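PDB 1ZOI: esterase from Pseudomonas putida, which hydrolyses esters stereoselectively as an alpha/beta hydrolase and is of use in the synthesis of D-beta-acetylthioisobutyric acid. Local coordinates for residues V4-D8 / D77-V82. Residues are numbered along the deposited sequence; the frame is centred on the assembly and turned at random.
Sequences VTTKD and DDVAAV
Thr6 sits with its CA 5.8 Å from the CA of Ala81, and the CA atoms of Val4 and Val82 lie 6.5 Å apart, as 4-8 runs past the helical segment 77-82 without a backbone hydrogen bond between them. At the buried end the two valines cross at about a right angle, Val4 CG1 meeting Val82 CG2 at 3.9 Å, while Val4 CG2 rests against the carbonyl O of Ala81. Next along, the Thr6 methyl touches the CB of Ala81 and, from another side, Asp78 OD1, at 3.3 Å from CG2. A chi1 of 63° puts the Thr6 hydroxyl between backbone N and carbonyl carbon, away from Ala81; OG1 meets Asp8 OD2 at 2.6 Å on the anti side, 33° out of the carboxylate plane, and is also hydrogen-bonded to Val10 N. In this alpha/beta hydrolase fold, strand 3-5 is an edge of the central sheet, and helix 72-86 packs over it and strand 11-17, with Ile12 touching Val4, Thr6, Asp78 and Val82. The acids Asp8 and Asp78 face each other, but a water donates to both OD2 of Asp8 and OD1 of Asp78, and Arg58 forms salt bridges with their other oxygens, which probably offsets the repulsion. Nearer solvent, Lys7 bends at chi3 (-56°) to bring NZ within 3.8 Å of Asp77 OD2, a long salt bridge; Asp77 OD1 is held by Arg109 and His110.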
loop_
_atom_site.group_PDB
_atom_site.type_symbol
_atom_site.label_atom_id
_atom_site.label_comp_id
_atom_site.label_asym_id
_atom_site.label_seq_id
_atom_site.Cartn_x
_atom_site.Cartn_y
_atom_site.Cartn_z
ATOM N N VAL A 4 -11.987 -12.224 -8.220
ATOM C CA VAL A 4 -13.196 -12.899 -8.661
ATOM C C VAL A 4 -14.294 -11.853 -8.521
ATOM O O VAL A 4 -14.271 -11.041 -7.598
ATOM C CB VAL A 4 -13.545 -14.149 -7.807
ATOM C CG1 VAL A 4 -13.739 -13.772 -6.349
ATOM C CG2 VAL A 4 -14.810 -14.804 -8.354
ATOM N N THR A 5 -15.235 -11.844 -9.458
ATOM C CA THR A 5 -16.338 -10.897 -9.399
ATOM C C THR A 5 -17.535 -11.612 -8.794
ATOM O O THR A 5 -17.922 -12.689 -9.253
ATOM C CB THR A 5 -16.719 -10.382 -10.803
ATOM O OG1 THR A 5 -15.593 -9.722 -11.391
ATOM C CG2 THR A 5 -17.884 -9.405 -10.712
ATOM N N THR A 6 -18.112 -11.019 -7.755
ATOM C CA THR A 6 -19.267 -11.605 -7.084
ATOM C C THR A 6 -20.544 -11.341 -7.870
ATOM O O THR A 6 -20.541 -10.572 -8.836
ATOM C CB THR A 6 -19.462 -11.013 -5.687
ATOM O OG1 THR A 6 -19.734 -9.614 -5.809
ATOM C CG2 THR A 6 -18.217 -11.218 -4.834
ATOM N N LYS A 7 -21.633 -11.975 -7.438
ATOM C CA LYS A 7 -22.932 -11.813 -8.083
ATOM C C LYS A 7 -23.327 -10.344 -8.087
ATOM O O LYS A 7 -23.896 -9.850 -9.062
ATOM C CB LYS A 7 -24.015 -12.591 -7.332
ATOM C CG LYS A 7 -23.684 -14.035 -7.008
ATOM C CD LYS A 7 -24.770 -14.645 -6.125
ATOM C CE LYS A 7 -24.976 -13.827 -4.849
ATOM N NZ LYS A 7 -26.007 -14.412 -3.943
ATOM N N ASP A 8 -23.034 -9.650 -6.989
ATOM C CA ASP A 8 -23.385 -8.241 -6.880
ATOM C C ASP A 8 -22.331 -7.246 -7.360
ATOM O O ASP A 8 -22.346 -6.079 -6.965
ATOM C CB ASP A 8 -23.833 -7.898 -5.446
ATOM C CG ASP A 8 -22.943 -8.509 -4.371
ATOM O OD1 ASP A 8 -23.152 -8.172 -3.185
ATOM O OD2 ASP A 8 -22.055 -9.325 -4.698
ATOM N N ASP A 77 -21.539 -15.051 1.154
ATOM C CA ASP A 77 -21.773 -15.251 -0.268
ATOM C C ASP A 77 -20.499 -14.937 -1.048
ATOM O O ASP A 77 -20.241 -15.529 -2.099
ATOM C CB ASP A 77 -22.942 -14.389 -0.756
ATOM C CG ASP A 77 -24.277 -14.839 -0.180
ATOM O OD1 ASP A 77 -24.364 -15.993 0.304
ATOM O OD2 ASP A 77 -25.241 -14.043 -0.222
ATOM N N ASP A 78 -19.693 -14.005 -0.544
ATOM C CA ASP A 78 -18.445 -13.680 -1.220
ATOM C C ASP A 78 -17.516 -14.890 -1.132
ATOM O O ASP A 78 -16.784 -15.191 -2.070
ATOM C CB ASP A 78 -17.785 -12.448 -0.593
ATOM C CG ASP A 78 -18.577 -11.171 -0.836
ATOM O OD1 ASP A 78 -19.430 -11.155 -1.752
ATOM O OD2 ASP A 78 -18.340 -10.178 -0.118
ATOM N N VAL A 79 -17.552 -15.590 0.000
ATOM C CA VAL A 79 -16.725 -16.780 0.166
ATOM C C VAL A 79 -17.158 -17.785 -0.902
ATOM O O VAL A 79 -16.329 -18.408 -1.567
ATOM C CB VAL A 79 -16.917 -17.420 1.563
ATOM C CG1 VAL A 79 -16.157 -18.743 1.640
ATOM C CG2 VAL A 79 -16.408 -16.476 2.647
ATOM N N ALA A 80 -18.468 -17.925 -1.069
ATOM C CA ALA A 80 -19.010 -18.847 -2.057
ATOM C C ALA A 80 -18.486 -18.537 -3.454
ATOM O O ALA A 80 -18.179 -19.447 -4.220
ATOM C CB ALA A 80 -20.541 -18.792 -2.043
ATOM N N ALA A 81 -18.372 -17.253 -3.790
ATOM C CA ALA A 81 -17.874 -16.874 -5.110
ATOM C C ALA A 81 -16.417 -17.304 -5.290
ATOM O O ALA A 81 -16.012 -17.769 -6.364
ATOM C CB ALA A 81 -18.013 -15.364 -5.309
ATOM N N VAL A 82 -15.624 -17.153 -4.231
ATOM C CA VAL A 82 -14.221 -17.535 -4.281
ATOM C C VAL A 82 -14.099 -19.045 -4.460
ATOM O O VAL A 82 -13.359 -19.524 -5.324
ATOM C CB VAL A 82 -13.481 -17.104 -2.988
ATOM C CG1 VAL A 82 -12.072 -17.683 -2.969
ATOM C CG2 VAL A 82 -13.410 -15.580 -2.922
HETATM O O HOH W 1 -21.860 -11.749 -2.859
#